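Local coordinates for protein alkaline serine protease (Pseudoalteromonas sp., PDB 1Y9Z) that probably cleaves peptide bonds as a subtilisin-like serine endopeptidase of a cold-adapted Antarctic bacterium, and binds calcium ions, at residues 2-6 against 7-11; 67-70 against 71-75; 106-109 against 110-114. All blocks are in the same frame, centred on the assembly; numbering follows the deposited sequence.

The three contacts follow one another along the chain, each a local junction where a helix starts or runs on. Interaction 1 opens helix 6-10 near the N-terminus, interaction 2 spans most of helix 65-74, and interaction 3 starts helix 110-119. Interactions 1 and 2, with centres 12 Å apart, touch through Gln8 NE2 and Thr72 O; this bond, and the calcium shared by Glu2 and Ile76, tie the N-terminal segment to the helix that begins at the probably catalytic His65. Interaction 3, its centre 22 Å from that of interaction 2, is plain packing. Helices 65-74 and 110-119 both pack on strand 25-30 of the main, largely parallel sheet of the subtilisin-like alpha/beta domain.

Interaction 1 (2-6 against 7-11). With CA (calcium ion), chain C.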
ATOM      1  N   GLU A   2      16.926  -6.866   4.206  1.00 16.76           N
ATOM      2  CA  GLU A   2      15.491  -6.988   3.985  1.00 15.09           C
ATOM      3  C   GLU A   2      14.753  -6.057   4.935  1.00 15.44           C
ATOM      4  O   GLU A   2      15.043  -6.013   6.131  1.00 16.38           O
ATOM      5  CB  GLU A   2      15.062  -8.435   4.212  1.00 12.48           C
ATOM      6  CG  GLU A   2      13.578  -8.703   4.060  1.00 12.27           C
ATOM      7  CD  GLU A   2      13.281 -10.184   4.055  1.00 11.63           C
ATOM      8  OE1 GLU A   2      13.102 -10.761   2.961  1.00 10.63           O
ATOM      9  OE2 GLU A   2      13.244 -10.783   5.150  1.00 13.80           O
ATOM     10  N   THR A   3      13.797  -5.310   4.394  1.00 14.34           N
ATOM     11  CA  THR A   3      13.026  -4.365   5.186  1.00 15.57           C
ATOM     12  C   THR A   3      11.599  -4.840   5.435  1.00 13.36           C
ATOM     13  O   THR A   3      10.992  -5.495   4.586  1.00 13.91           O
ATOM     14  CB  THR A   3      12.968  -2.983   4.486  1.00 16.97           C
ATOM     15  OG1 THR A   3      14.286  -2.425   4.426  1.00 19.23           O
ATOM     16  CG2 THR A   3      12.060  -2.025   5.245  1.00 18.07           C
ATOM     17  N   THR A   4      11.083  -4.522   6.617  1.00 13.05           N
ATOM     18  CA  THR A   4       9.717  -4.866   6.977  1.00 13.35           C
ATOM     19  C   THR A   4       8.919  -3.566   6.906  1.00 13.14           C
ATOM     20  O   THR A   4       9.026  -2.716   7.794  1.00 12.79           O
ATOM     21  CB  THR A   4       9.625  -5.433   8.412  1.00 13.37           C
ATOM     22  OG1 THR A   4      10.362  -6.659   8.493  1.00 13.70           O
ATOM     23  CG2 THR A   4       8.176  -5.703   8.787  1.00 12.83           C
ATOM     24  N   PRO A   5       8.123  -3.382   5.839  1.00 12.38           N
ATOM     25  CA  PRO A   5       7.327  -2.155   5.708  1.00 12.81           C
ATOM     26  C   PRO A   5       6.428  -1.955   6.924  1.00 11.26           C
ATOM     27  O   PRO A   5       5.950  -2.927   7.511  1.00 12.22           O
ATOM     28  CB  PRO A   5       6.545  -2.383   4.413  1.00 13.83           C
ATOM     29  CG  PRO A   5       6.436  -3.878   4.334  1.00 19.25           C
ATOM     30  CD  PRO A   5       7.814  -4.328   4.755  1.00 14.45           C
ATOM     31  N   TRP A   6       6.201  -0.697   7.294  1.00 11.45           N
ATOM     32  CA  TRP A   6       5.391  -0.384   8.469  1.00 10.83           C
ATOM     33  C   TRP A   6       4.046  -1.098   8.515  1.00 11.47           C
ATOM     34  O   TRP A   6       3.610  -1.525   9.581  1.00 12.07           O
ATOM     35  CB  TRP A   6       5.170   1.131   8.602  1.00 11.00           C
ATOM     36  CG  TRP A   6       4.234   1.740   7.591  1.00 10.37           C
ATOM     37  CD1 TRP A   6       4.563   2.271   6.375  1.00 10.49           C
ATOM     38  CD2 TRP A   6       2.815   1.894   7.725  1.00 11.16           C
ATOM     39  NE1 TRP A   6       3.436   2.750   5.746  1.00 11.72           N
ATOM     40  CE2 TRP A   6       2.350   2.530   6.551  1.00 10.84           C
ATOM     41  CE3 TRP A   6       1.890   1.556   8.723  1.00 10.20           C
ATOM     42  CZ2 TRP A   6       0.997   2.837   6.348  1.00 11.39           C
ATOM     43  CZ3 TRP A   6       0.542   1.861   8.521  1.00 11.37           C
ATOM     44  CH2 TRP A   6       0.113   2.496   7.341  1.00 11.25           C
ATOM     45  N   GLY A   7       3.396  -1.236   7.366  1.00 12.05           N
ATOM     46  CA  GLY A   7       2.104  -1.896   7.331  1.00 11.81           C
ATOM     47  C   GLY A   7       2.142  -3.314   7.868  1.00 11.19           C
ATOM     48  O   GLY A   7       1.210  -3.760   8.544  1.00 11.13           O
ATOM     49  N   GLN A   8       3.218  -4.034   7.567  1.00 11.25           N
ATOM     50  CA  GLN A   8       3.362  -5.411   8.026  1.00 12.14           C
ATOM     51  C   GLN A   8       3.405  -5.493   9.545  1.00 12.15           C
ATOM     52  O   GLN A   8       2.849  -6.413  10.143  1.00 12.82           O
ATOM     53  CB  GLN A   8       4.640  -6.033   7.458  1.00 12.11           C
ATOM     54  CG  GLN A   8       4.658  -6.188   5.943  1.00 11.39           C
ATOM     55  CD  GLN A   8       3.510  -7.025   5.422  1.00 12.47           C
ATOM     56  OE1 GLN A   8       3.123  -8.020   6.038  1.00 14.06           O
ATOM     57  NE2 GLN A   8       2.969  -6.638   4.270  1.00 11.72           N
ATOM     58  N   THR A   9       4.074  -4.528  10.164  1.00 13.31           N
ATOM     59  CA  THR A   9       4.191  -4.498  11.614  1.00 15.24           C
ATOM     60  C   THR A   9       2.897  -4.049  12.287  1.00 16.13           C
ATOM     61  O   THR A   9       2.507  -4.599  13.319  1.00 17.51           O
ATOM     62  CB  THR A   9       5.334  -3.563  12.057  1.00 14.76           C
ATOM     63  OG1 THR A   9       6.560  -3.988  11.448  1.00 17.58           O
ATOM     64  CG2 THR A   9       5.494  -3.597  13.571  1.00 17.41           C
ATOM     65  N   PHE A  10       2.224  -3.063  11.698  1.00 16.04           N
ATOM     66  CA  PHE A  10       0.985  -2.538  12.269  1.00 16.91           C
ATOM     67  C   PHE A  10      -0.181  -3.518  12.363  1.00 17.72           C
ATOM     68  O   PHE A  10      -0.931  -3.493  13.340  1.00 20.06           O
ATOM     69  CB  PHE A  10       0.523  -1.293  11.504  1.00 17.32           C
ATOM     70  CG  PHE A  10       1.230  -0.026  11.906  1.00 18.25           C
ATOM     71  CD1 PHE A  10       0.542   1.184  11.919  1.00 19.91           C
ATOM     72  CD2 PHE A  10       2.578  -0.033  12.251  1.00 18.32           C
ATOM     73  CE1 PHE A  10       1.183   2.367  12.269  1.00 19.97           C
ATOM     74  CE2 PHE A  10       3.230   1.147  12.601  1.00 19.12           C
ATOM     75  CZ  PHE A  10       2.531   2.350  12.610  1.00 20.24           C
ATOM     76  N   VAL A  11      -0.341  -4.374  11.360  1.00 15.84           N
ATOM     77  CA  VAL A  11      -1.442  -5.331  11.364  1.00 16.17           C
ATOM     78  C   VAL A  11      -1.162  -6.525  12.268  1.00 18.93           C
ATOM     79  O   VAL A  11      -2.040  -7.356  12.500  1.00 19.69           O
ATOM     80  CB  VAL A  11      -1.755  -5.837   9.934  1.00 13.29           C
ATOM     81  CG1 VAL A  11      -2.103  -4.660   9.034  1.00 13.64           C
ATOM     82  CG2 VAL A  11      -0.568  -6.615   9.378  1.00 13.15           C
TER
HETATM   83 CA    CA C 603      12.395 -10.509   0.744  1.00  8.74          CA
HETATM   84  O   HOH W   1       8.220  -2.232  10.396  1.00 22.98           O
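Trp6 and Phe10, one helical turn apart, form a T-shaped stack: the indole turns its CE3-CZ3 edge into the face of the phenyl ring, with centroids 4.8 Å apart and planes at 76°. CE3 stands over the centre of that ring. With CG placed between the backbone N and the carbonyl carbon (chi1 72°), the indole folds back over its own helix start, and Gly7 CA makes a CH-pi contact with its six-membered ring, 4.2 Å from the centroid.

Apolar packing continues at Pro5, the N-cap residue, whose CG meets Gln8 CG at 3.3 Å as the two side chains run side by side. Thr4 CG2 lies 3.8 Å from Gln8 CB.

Among the backbone bonds, Phe10 N reaches Trp6 O at 3.0 Å, while Gln8 N donates to Pro5 O. A water bridges Thr4 O and Thr9 OG1, donating to the carbonyl. Farther out, Glu2 OE1 binds calcium at 2.3 Å, with Asp39, Ile76, Asn78, Glu80 and Val82, a site resembling the high-affinity calcium site of subtilisins.

Trp6 NE1 bonds to Ala204 O and Gln8 NE2 to Thr72 O, so both polar ends are tied to other parts of the fold, and the metal probably holds the extended N-terminal lead-in in place.

Interaction 2 (67-70 against 71-75); sequences THVA and GTIAA
Val69 and Ile73 touch lightly one turn apart on helix 65-74, CG1 to CD1 at 4.3 Å; what makes this side tight is its burial among neighbours. Both side chains press on Pro373 of helix 368-385, Ala70 and Ile73 rest against Ile28 of strand 25-30, and Ile73 also meets Ile26. The methylene of Ile73 comes nearer to the backbone, with CG1 3.6 Å from Val69 O, because it lies anti to the carbonyl carbon (chi1 -67°) and leans back along the helix. Beneath this packing runs the regular i to i+4 bonding of an alpha-helix: Gly71 N to Thr67 O at 2.9 Å, and Ala74 N to Ala70 O at 2.8 Å.

In the subtilase fold this buried helix starts at the histidine of the catalytic triad, probably His65 here, which lines the pocket of the bound phenylmethanesulfonic acid.

The neighbouring flank, of His68 and Thr72, is looser and watered, though still buried. His68 ND1 and Thr72 OG1 do not meet directly; a water at the edge of the imidazole, in its plane, joins them at 2.9 and 2.8 Å, and adds a weak bond to His68 O. The ring's far nitrogen, NE2, bonds to Glu363 O, and Tyr365 stacks on the ring; together they probably hold its rotation.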
ATOM      1  N   THR A  67       1.460  -7.145  -8.880  1.00  8.70           N
ATOM      2  CA  THR A  67       2.712  -7.584  -8.284  1.00  8.10           C
ATOM      3  C   THR A  67       2.929  -6.869  -6.950  1.00  7.93           C
ATOM      4  O   THR A  67       3.451  -7.456  -6.001  1.00  8.97           O
ATOM      5  CB  THR A  67       3.884  -7.320  -9.256  1.00  7.82           C
ATOM      6  OG1 THR A  67       3.727  -8.154 -10.413  1.00  8.75           O
ATOM      7  CG2 THR A  67       5.222  -7.626  -8.598  1.00  8.92           C
ATOM      8  N   HIS A  68       2.516  -5.607  -6.875  1.00  6.98           N
ATOM      9  CA  HIS A  68       2.647  -4.838  -5.644  1.00  7.99           C
ATOM     10  C   HIS A  68       1.703  -5.455  -4.603  1.00  8.06           C
ATOM     11  O   HIS A  68       2.090  -5.709  -3.463  1.00  8.69           O
ATOM     12  CB  HIS A  68       2.294  -3.373  -5.916  1.00  8.66           C
ATOM     13  CG  HIS A  68       2.710  -2.434  -4.826  1.00  8.02           C
ATOM     14  ND1 HIS A  68       1.989  -2.275  -3.661  1.00  8.51           N
ATOM     15  CD2 HIS A  68       3.782  -1.612  -4.722  1.00  8.44           C
ATOM     16  CE1 HIS A  68       2.600  -1.395  -2.886  1.00  8.46           C
ATOM     17  NE2 HIS A  68       3.690  -0.978  -3.506  1.00  7.89           N
ATOM     18  N   VAL A  69       0.466  -5.710  -5.018  1.00  7.79           N
ATOM     19  CA  VAL A  69      -0.536  -6.323  -4.152  1.00  8.70           C
ATOM     20  C   VAL A  69      -0.042  -7.689  -3.657  1.00  8.05           C
ATOM     21  O   VAL A  69      -0.129  -7.994  -2.465  1.00  8.03           O
ATOM     22  CB  VAL A  69      -1.872  -6.481  -4.921  1.00  8.41           C
ATOM     23  CG1 VAL A  69      -2.836  -7.366  -4.150  1.00  9.17           C
ATOM     24  CG2 VAL A  69      -2.493  -5.106  -5.155  1.00  8.98           C
ATOM     25  N   ALA A  70       0.493  -8.495  -4.569  1.00  8.10           N
ATOM     26  CA  ALA A  70       1.004  -9.821  -4.224  1.00  9.10           C
ATOM     27  C   ALA A  70       2.149  -9.734  -3.218  1.00  9.48           C
ATOM     28  O   ALA A  70       2.238 -10.549  -2.299  1.00  9.41           O
ATOM     29  CB  ALA A  70       1.468 -10.547  -5.482  1.00  9.39           C
ATOM     30  N   GLY A  71       3.025  -8.747  -3.395  1.00  8.99           N
ATOM     31  CA  GLY A  71       4.142  -8.576  -2.481  1.00  9.10           C
ATOM     32  C   GLY A  71       3.680  -8.278  -1.065  1.00  8.08           C
ATOM     33  O   GLY A  71       4.298  -8.715  -0.093  1.00  9.73           O
ATOM     34  N   THR A  72       2.592  -7.525  -0.930  1.00  7.88           N
ATOM     35  CA  THR A  72       2.078  -7.204   0.396  1.00  8.58           C
ATOM     36  C   THR A  72       1.564  -8.471   1.080  1.00  8.42           C
ATOM     37  O   THR A  72       1.694  -8.635   2.297  1.00  9.04           O
ATOM     38  CB  THR A  72       0.948  -6.159   0.304  1.00  7.80           C
ATOM     39  OG1 THR A  72       1.492  -4.919  -0.159  1.00  8.87           O
ATOM     40  CG2 THR A  72       0.299  -5.945   1.666  1.00  8.69           C
ATOM     41  N   ILE A  73       0.997  -9.371   0.285  1.00  9.06           N
ATOM     42  CA  ILE A  73       0.463 -10.629   0.789  1.00  9.78           C
ATOM     43  C   ILE A  73       1.537 -11.674   1.073  1.00 10.83           C
ATOM     44  O   ILE A  73       1.482 -12.367   2.094  1.00 10.76           O
ATOM     45  CB  ILE A  73      -0.537 -11.246  -0.223  1.00  9.11           C
ATOM     46  CG1 ILE A  73      -1.785 -10.368  -0.318  1.00 10.02           C
ATOM     47  CG2 ILE A  73      -0.908 -12.667   0.194  1.00 10.00           C
ATOM     48  CD1 ILE A  73      -2.701 -10.724  -1.473  1.00 10.87           C
ATOM     49  N   ALA A  74       2.525 -11.782   0.187  1.00 10.15           N
ATOM     50  CA  ALA A  74       3.529 -12.818   0.359  1.00 10.26           C
ATOM     51  C   ALA A  74       4.948 -12.589  -0.149  1.00 10.68           C
ATOM     52  O   ALA A  74       5.587 -13.538  -0.608  1.00  9.69           O
ATOM     53  CB  ALA A  74       2.989 -14.121  -0.229  1.00 12.28           C
ATOM     54  N   ALA A  75       5.455 -11.362  -0.091  1.00  9.26           N
ATOM     55  CA  ALA A  75       6.839 -11.149  -0.517  1.00  9.34           C
ATOM     56  C   ALA A  75       7.657 -12.101   0.363  1.00  9.15           C
ATOM     57  O   ALA A  75       7.458 -12.163   1.578  1.00 10.25           O
ATOM     58  CB  ALA A  75       7.264  -9.707  -0.288  1.00  8.21           C
TER
HETATM   59  O   HOH W   2      -0.083  -3.449  -2.019  1.00  9.94           O

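Interaction 3 (106-109 against 110-114); sequences YSSS and LVAAI
Ser109 closes the loop 106-109 and opens helix 110-119 as its N-cap: it is extended, with psi near 173°, and from Leu110 onward the chain is helical. Its carbonyl takes the first i to i+4 bond, Ala113 N to Ser109 O at 3.1 Å. The loop before it curls back, bringing Tyr106 alongside the helix's first turn.

The cap itself is made by the serine hydroxyl. Ala112 N donates to Ser109 OG at 3.1 Å and 153°, a fairly straight bond. OG, held between the backbone N and the carbonyl carbon (chi1 66°), points forward to this amide of the first turn.

This helix flanks the central sheet of the subtilase domain, with Ala113 and Ile114 against Ile29 of strand 25-30.

Tyr106 brings the CE2 side of its ring to the helix, CE2 3.7 Å from Ala113 CB and OH 3.6 Å from Ala113 CA, and the backbone at Ala112 C lies at the ring's edge, near its plane. The other neighbours of the ring include Val96 and Val98 of strand 92-100, and the phenol makes a weak hydrogen bond to Thr116 OG1. An alanine at Tyr106 would take away the ring and is likely to leave the flank of Ala113 and the two valines without the group that packs on them, and Thr116 without its weak phenol partner. Nearer the surface, Ser108 OG touches the methyl of Ala112 at 3.3 Å.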
ATOM      1  N   TYR A 106      -9.702  -9.062 -19.568  1.00 13.61           N
ATOM      2  CA  TYR A 106     -10.255 -10.392 -19.337  1.00 13.35           C
ATOM      3  C   TYR A 106     -11.328 -10.673 -20.389  1.00 13.62           C
ATOM      4  O   TYR A 106     -12.128  -9.797 -20.712  1.00 14.93           O
ATOM      5  CB  TYR A 106     -10.863 -10.461 -17.933  1.00 13.33           C
ATOM      6  CG  TYR A 106     -10.850 -11.836 -17.305  1.00 12.17           C
ATOM      7  CD1 TYR A 106      -9.652 -12.526 -17.117  1.00 12.26           C
ATOM      8  CD2 TYR A 106     -12.029 -12.429 -16.856  1.00 12.73           C
ATOM      9  CE1 TYR A 106      -9.626 -13.772 -16.491  1.00 12.82           C
ATOM     10  CE2 TYR A 106     -12.017 -13.676 -16.229  1.00 12.07           C
ATOM     11  CZ  TYR A 106     -10.812 -14.340 -16.051  1.00 12.56           C
ATOM     12  OH  TYR A 106     -10.797 -15.569 -15.433  1.00 13.01           O
ATOM     13  N   SER A 107     -11.340 -11.892 -20.920  1.00 14.30           N
ATOM     14  CA  SER A 107     -12.313 -12.263 -21.947  1.00 14.62           C
ATOM     15  C   SER A 107     -13.726 -12.360 -21.397  1.00 15.26           C
ATOM     16  O   SER A 107     -14.693 -12.402 -22.158  1.00 16.53           O
ATOM     17  CB  SER A 107     -11.935 -13.601 -22.583  1.00 15.96           C
ATOM     18  OG  SER A 107     -12.129 -14.672 -21.676  1.00 17.70           O
ATOM     19  N   SER A 108     -13.850 -12.402 -20.075  1.00 13.80           N
ATOM     20  CA  SER A 108     -15.161 -12.507 -19.458  1.00 14.42           C
ATOM     21  C   SER A 108     -15.339 -11.529 -18.298  1.00 13.20           C
ATOM     22  O   SER A 108     -14.583 -10.573 -18.151  1.00 14.24           O
ATOM     23  CB  SER A 108     -15.403 -13.943 -18.986  1.00 13.83           C
ATOM     24  OG  SER A 108     -16.778 -14.167 -18.728  1.00 18.84           O
ATOM     25  N   SER A 109     -16.342 -11.797 -17.469  1.00 12.47           N
ATOM     26  CA  SER A 109     -16.698 -10.948 -16.336  1.00 11.62           C
ATOM     27  C   SER A 109     -15.900 -11.170 -15.056  1.00 11.75           C
ATOM     28  O   SER A 109     -15.118 -12.114 -14.942  1.00 12.10           O
ATOM     29  CB  SER A 109     -18.167 -11.167 -16.005  1.00 11.90           C
ATOM     30  OG  SER A 109     -18.349 -12.492 -15.532  1.00 13.22           O
ATOM     31  N   LEU A 110     -16.133 -10.291 -14.083  1.00 11.28           N
ATOM     32  CA  LEU A 110     -15.489 -10.400 -12.783  1.00 10.18           C
ATOM     33  C   LEU A 110     -16.032 -11.668 -12.132  1.00 11.10           C
ATOM     34  O   LEU A 110     -15.300 -12.402 -11.470  1.00 11.26           O
ATOM     35  CB  LEU A 110     -15.821  -9.184 -11.912  1.00 10.84           C
ATOM     36  CG  LEU A 110     -15.329  -9.222 -10.460  1.00 11.20           C
ATOM     37  CD1 LEU A 110     -13.812  -9.330 -10.425  1.00 11.67           C
ATOM     38  CD2 LEU A 110     -15.790  -7.968  -9.737  1.00 13.10           C
ATOM     39  N   VAL A 111     -17.323 -11.924 -12.326  1.00 11.37           N
ATOM     40  CA  VAL A 111     -17.938 -13.119 -11.769  1.00 11.65           C
ATOM     41  C   VAL A 111     -17.201 -14.347 -12.298  1.00 10.87           C
ATOM     42  O   VAL A 111     -16.931 -15.286 -11.550  1.00 10.96           O
ATOM     43  CB  VAL A 111     -19.441 -13.206 -12.142  1.00 11.94           C
ATOM     44  CG1 VAL A 111     -19.976 -14.607 -11.878  1.00 14.51           C
ATOM     45  CG2 VAL A 111     -20.230 -12.191 -11.321  1.00 13.51           C
ATOM     46  N   ALA A 112     -16.858 -14.331 -13.585  1.00 11.34           N
ATOM     47  CA  ALA A 112     -16.143 -15.451 -14.186  1.00 11.17           C
ATOM     48  C   ALA A 112     -14.753 -15.599 -13.568  1.00  9.97           C
ATOM     49  O   ALA A 112     -14.273 -16.717 -13.372  1.00 11.55           O
ATOM     50  CB  ALA A 112     -16.033 -15.258 -15.694  1.00 12.07           C
ATOM     51  N   ALA A 113     -14.111 -14.471 -13.270  1.00 10.05           N
ATOM     52  CA  ALA A 113     -12.784 -14.485 -12.661  1.00  9.52           C
ATOM     53  C   ALA A 113     -12.872 -15.111 -11.274  1.00 10.24           C
ATOM     54  O   ALA A 113     -12.021 -15.914 -10.890  1.00 10.72           O
ATOM     55  CB  ALA A 113     -12.232 -13.066 -12.567  1.00  9.32           C
ATOM     56  N   ILE A 114     -13.898 -14.737 -10.518  1.00 10.11           N
ATOM     57  CA  ILE A 114     -14.081 -15.293  -9.186  1.00  9.67           C
ATOM     58  C   ILE A 114     -14.372 -16.791  -9.311  1.00 10.63           C
ATOM     59  O   ILE A 114     -13.836 -17.592  -8.548  1.00 10.85           O
ATOM     60  CB  ILE A 114     -15.232 -14.579  -8.444  1.00  9.63           C
ATOM     61  CG1 ILE A 114     -14.874 -13.102  -8.252  1.00  9.78           C
ATOM     62  CG2 ILE A 114     -15.477 -15.240  -7.094  1.00 10.93           C
ATOM     63  CD1 ILE A 114     -16.008 -12.259  -7.686  1.00 11.85           C
TER